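Local coordinates for protein branched-chain phosphotransacylase (Enterococcus faecalis, PDB 1YCO) that probably transfers branched-chain acyl groups between phosphate and coenzyme A, at residues L130-E135 against V173-F177; T113-D118 against A213-V218. One frame throughout, in Å; residues are numbered along the deposited sequence.

Contact 1 of 2, residues L130-E135 against V173-F177; sequences LIEIVE and VTAHF
Two helices that lie on one face of a beta sheet must fill the space between them with side chains, and 130-135 against 173-177 is a compact example. Both segments are alpha-helical, tied internally by V134 N to L130 O (2.9 Å) and F177 N to V173 O (3.2 Å). Their axes approach to 10.7 Å and cross at -57°, the chain directions being closer to parallel than antiparallel; I131 and V173 have the nearest CA atoms, 6.3 Å apart. L130 points toward the partner helix and sets CD1 4.1 Å from V173 CG1. I131 starts sideways, but its m,t rotamer carries the end of the side chain across: CG1 lies 4.2 Å from V173 CG1, and CD1 sits over the H176 ring, 3.6 Å from its centroid and 16° off the normal, a CH-pi contact. H176 presents that face with chi1 t and chi2 near 90°. I131 CG2 meets F177 CZ at 4.0 Å, while I131 O approaches the same CZ at the ring edge (3.8 Å). One turn on from L130, V134 (t) places CG1 3.9 Å from F177 CZ. E135 OE1, in a long, weak ion pair with K138 NZ, comes to 3.6 Å from F177 CE2, again near the ring plane. F177, with chi1 m, thus reaches I131, V134 and E135. No hydrogen bond joins the segments, and 319 Å² is buried. Beneath, L130 and V173 both touch L153, V134 touches I151 and F177 touches V185. This is neighbouring-helix packing over strands 150-154 and 184-189 in an alpha/beta domain.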
# COMPACT_ATOMS: atom_id res chain seq x y z
N LEU A 130 -18.34 4.73 -1.35
CA LEU A 130 -17.57 4.38 -0.16
C LEU A 130 -18.56 4.01 0.93
O LEU A 130 -18.35 3.05 1.65
CB LEU A 130 -16.69 5.57 0.26
CG LEU A 130 -15.33 5.32 0.95
CD1 LEU A 130 -15.55 4.77 2.33
CD2 LEU A 130 -14.46 4.39 0.12
N ILE A 131 -19.66 4.77 1.02
CA ILE A 131 -20.70 4.50 2.01
C ILE A 131 -21.22 3.06 1.86
O ILE A 131 -21.37 2.35 2.85
CB ILE A 131 -21.87 5.51 1.89
CG1 ILE A 131 -21.43 6.86 2.47
CG2 ILE A 131 -23.11 4.99 2.61
CD1 ILE A 131 -22.47 7.96 2.34
N GLU A 132 -21.46 2.64 0.63
CA GLU A 132 -21.94 1.29 0.37
C GLU A 132 -20.84 0.25 0.63
O GLU A 132 -21.14 -0.87 1.04
CB GLU A 132 -22.44 1.15 -1.08
CG GLU A 132 -23.82 1.77 -1.36
CD GLU A 132 -24.87 1.38 -0.34
OE1 GLU A 132 -24.98 0.17 -0.02
OE2 GLU A 132 -25.60 2.27 0.14
N ILE A 133 -19.58 0.61 0.37
CA ILE A 133 -18.45 -0.30 0.61
C ILE A 133 -18.35 -0.61 2.10
O ILE A 133 -18.08 -1.75 2.49
CB ILE A 133 -17.11 0.32 0.15
CG1 ILE A 133 -17.08 0.40 -1.38
CG2 ILE A 133 -15.93 -0.51 0.63
CD1 ILE A 133 -15.93 1.23 -1.91
N VAL A 134 -18.59 0.40 2.92
CA VAL A 134 -18.56 0.25 4.37
C VAL A 134 -19.70 -0.69 4.77
O VAL A 134 -19.48 -1.68 5.46
CB VAL A 134 -18.70 1.62 5.07
CG1 VAL A 134 -18.83 1.45 6.57
CG2 VAL A 134 -17.49 2.49 4.75
N GLU A 135 -20.91 -0.39 4.31
CA GLU A 135 -22.06 -1.22 4.61
C GLU A 135 -21.80 -2.70 4.28
O GLU A 135 -22.03 -3.57 5.12
CB GLU A 135 -23.28 -0.72 3.84
CG GLU A 135 -23.63 0.72 4.16
CD GLU A 135 -24.14 0.88 5.58
OE1 GLU A 135 -23.49 0.37 6.52
OE2 GLU A 135 -25.19 1.54 5.75
N VAL A 173 -17.66 10.69 4.92
CA VAL A 173 -18.25 9.39 5.19
C VAL A 173 -18.40 9.20 6.70
O VAL A 173 -19.33 8.56 7.17
CB VAL A 173 -17.35 8.27 4.60
CG1 VAL A 173 -17.94 6.89 4.86
CG2 VAL A 173 -17.19 8.49 3.09
N THR A 174 -17.47 9.77 7.45
CA THR A 174 -17.52 9.70 8.90
C THR A 174 -18.78 10.43 9.37
O THR A 174 -19.58 9.89 10.14
CB THR A 174 -16.27 10.35 9.54
OG1 THR A 174 -15.10 9.63 9.16
CG2 THR A 174 -16.38 10.35 11.07
N ALA A 175 -18.95 11.66 8.89
CA ALA A 175 -20.10 12.48 9.25
C ALA A 175 -21.40 11.73 8.96
O ALA A 175 -22.35 11.79 9.74
CB ALA A 175 -20.08 13.80 8.46
N HIS A 176 -21.43 11.02 7.84
CA HIS A 176 -22.60 10.25 7.44
C HIS A 176 -22.96 9.17 8.44
O HIS A 176 -24.14 8.92 8.71
CB HIS A 176 -22.37 9.58 6.09
CG HIS A 176 -23.47 8.65 5.70
ND1 HIS A 176 -24.55 9.07 4.95
CD2 HIS A 176 -23.70 7.36 6.01
CE1 HIS A 176 -25.40 8.06 4.82
NE2 HIS A 176 -24.91 7.02 5.46
N PHE A 177 -21.94 8.50 8.99
CA PHE A 177 -22.19 7.43 9.94
C PHE A 177 -22.21 7.86 11.39
O PHE A 177 -22.41 7.04 12.28
CB PHE A 177 -21.16 6.31 9.77
CG PHE A 177 -21.37 5.47 8.56
CD1 PHE A 177 -20.62 5.69 7.41
CD2 PHE A 177 -22.32 4.47 8.56
CE1 PHE A 177 -20.82 4.92 6.27
CE2 PHE A 177 -22.54 3.68 7.43
CZ PHE A 177 -21.79 3.90 6.28

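Contact 2 of 2, residues T113-D118 against A213-V218; sequences TFLLTD and ADILVV
Each strand of a parallel pair uses every other residue for bonds to its neighbour: L115 is bracketed by D214 and L216, and L216 in turn by L115 and T117. Residues 113-117 and 215-217 are extended, with D214 and D118 as loop residues at the ends; the strand axes are 4.5 Å apart at closest and inclined by 25°. L115, L116 and T117 pair with I215, L216 and V217 at CA-CA distances of 4.4, 4.9 and 5.3 Å. L115 N donates to D214 O (2.8 Å), L216 N to L115 O (2.7 Å) and T117 N to L216 O (3.0 Å). F114 adopts chi1 p, which puts its ring face against L216: L216 CD1 (m,t) stands 3.8 Å from the F114 ring centroid, a CH-pi contact. L116 (t,p) directs CD1 to L216 CB (4.2 Å) and V218 CG1 (3.9 Å). These strands are adjacent in the mixed six-stranded sheet of an alpha/beta domain, with 150-154 beyond 215-217 and antiparallel 101-107 beyond 113-117; helix 191-195 packs on L216. On the other face L115 and I215, both m,t, meet CB to CG1 at 3.9 Å. There too T117 (t) brings CG2 to 4.1 Å from I215 CG2 and 3.9 Å from V217 CG2, leaving OG1 to hydrogen-bond H102 O. D214 OD1 accepts from a water (2.8 Å) and OD2 from K150 N. D118 bonds through its carboxylate to N122 ND2 and H102 N.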
# COMPACT_ATOMS: atom_id res chain seq x y z
N THR A 113 -6.09 -9.57 13.44
CA THR A 113 -6.95 -9.86 12.32
C THR A 113 -7.82 -8.68 11.94
O THR A 113 -8.19 -7.87 12.80
CB THR A 113 -7.85 -11.05 12.63
OG1 THR A 113 -7.05 -12.14 13.10
CG2 THR A 113 -8.61 -11.49 11.39
N PHE A 114 -8.16 -8.58 10.66
CA PHE A 114 -9.01 -7.50 10.20
C PHE A 114 -9.44 -7.65 8.75
O PHE A 114 -8.82 -8.37 7.96
CB PHE A 114 -8.32 -6.15 10.38
CG PHE A 114 -7.04 -6.01 9.61
CD1 PHE A 114 -7.05 -5.84 8.23
CD2 PHE A 114 -5.82 -6.01 10.27
CE1 PHE A 114 -5.87 -5.67 7.53
CE2 PHE A 114 -4.63 -5.84 9.57
CZ PHE A 114 -4.65 -5.67 8.20
N LEU A 115 -10.52 -6.97 8.40
CA LEU A 115 -11.01 -7.01 7.05
C LEU A 115 -10.44 -5.80 6.30
O LEU A 115 -10.22 -4.74 6.87
CB LEU A 115 -12.54 -6.99 7.04
CG LEU A 115 -13.25 -8.07 7.89
CD1 LEU A 115 -14.77 -7.98 7.64
CD2 LEU A 115 -12.77 -9.46 7.50
N LEU A 116 -10.16 -6.02 5.02
CA LEU A 116 -9.64 -4.99 4.15
C LEU A 116 -10.63 -4.88 3.00
O LEU A 116 -11.02 -5.90 2.42
CB LEU A 116 -8.27 -5.39 3.59
CG LEU A 116 -7.63 -4.46 2.55
CD1 LEU A 116 -7.46 -3.05 3.10
CD2 LEU A 116 -6.29 -5.03 2.13
N THR A 117 -11.04 -3.68 2.66
CA THR A 117 -11.98 -3.63 1.58
C THR A 117 -11.83 -2.68 0.44
O THR A 117 -11.55 -1.48 0.56
CB THR A 117 -13.45 -3.57 2.08
OG1 THR A 117 -14.30 -3.38 0.96
CG2 THR A 117 -13.64 -2.45 3.06
N ASP A 118 -12.04 -3.34 -0.68
CA ASP A 118 -12.04 -2.85 -2.02
C ASP A 118 -10.76 -2.56 -2.73
O ASP A 118 -10.44 -1.43 -3.03
CB ASP A 118 -13.03 -1.72 -2.16
CG ASP A 118 -14.01 -1.99 -3.28
OD1 ASP A 118 -14.87 -1.11 -3.55
OD2 ASP A 118 -13.90 -3.08 -3.90
N ALA A 213 -8.66 -1.44 14.87
CA ALA A 213 -9.73 -1.47 13.88
C ALA A 213 -10.03 -2.88 13.39
O ALA A 213 -9.13 -3.71 13.26
CB ALA A 213 -9.38 -0.59 12.70
N ASP A 214 -11.30 -3.14 13.10
CA ASP A 214 -11.71 -4.46 12.62
C ASP A 214 -11.80 -4.53 11.10
O ASP A 214 -11.72 -5.60 10.50
CB ASP A 214 -13.04 -4.83 13.25
CG ASP A 214 -12.96 -4.88 14.75
OD1 ASP A 214 -12.21 -5.74 15.26
OD2 ASP A 214 -13.63 -4.07 15.42
N ILE A 215 -11.99 -3.37 10.50
CA ILE A 215 -12.10 -3.27 9.07
C ILE A 215 -11.35 -2.03 8.61
O ILE A 215 -11.49 -0.95 9.18
CB ILE A 215 -13.56 -3.10 8.63
CG1 ILE A 215 -14.39 -4.30 9.10
CG2 ILE A 215 -13.63 -2.94 7.10
CD1 ILE A 215 -15.86 -4.17 8.82
N LEU A 216 -10.56 -2.20 7.56
CA LEU A 216 -9.83 -1.07 7.01
C LEU A 216 -10.49 -0.79 5.67
O LEU A 216 -10.77 -1.70 4.92
CB LEU A 216 -8.36 -1.44 6.82
CG LEU A 216 -7.54 -1.91 8.04
CD1 LEU A 216 -6.11 -2.24 7.60
CD2 LEU A 216 -7.53 -0.83 9.12
N VAL A 217 -10.76 0.49 5.41
CA VAL A 217 -11.37 0.93 4.16
C VAL A 217 -10.40 1.91 3.46
O VAL A 217 -10.07 2.97 3.99
CB VAL A 217 -12.72 1.65 4.40
CG1 VAL A 217 -13.37 2.04 3.08
CG2 VAL A 217 -13.65 0.77 5.19
N VAL A 218 -9.95 1.51 2.27
CA VAL A 218 -9.02 2.31 1.47
C VAL A 218 -9.76 3.24 0.52
O VAL A 218 -10.94 3.05 0.26
CB VAL A 218 -8.09 1.42 0.64
CG1 VAL A 218 -7.24 0.56 1.58
CG2 VAL A 218 -8.91 0.54 -0.29
O HOH W 1 -11.48 -7.94 13.73
O HOH W 2 -8.27 -5.94 15.59
O HOH W 3 -12.25 1.31 -1.35

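Overall arrangement
The two contacts are successive layers of one alpha/beta unit, their centres about 13 Å apart. Helix 127-143 is the next element after strand 113-117, and contact 1 is nested within contact 2 because both its segments fall between 118 and 213 in the chain. Residues of 130-135 take part in both layers: L130 CD1, besides meeting V173, packs 3.6 Å from V217 CG1, and L130 CD2 lies 3.8 Å from V218 O. I133, which makes no contact with 173-177, puts CG2 3.3 Å from T117 OG1 and CD1 3.0 Å from D118 OD1. Strand 150-154, next to 215-217 in the sheet, lies under the helices of contact 1, L153 touching L130, V173 and V217.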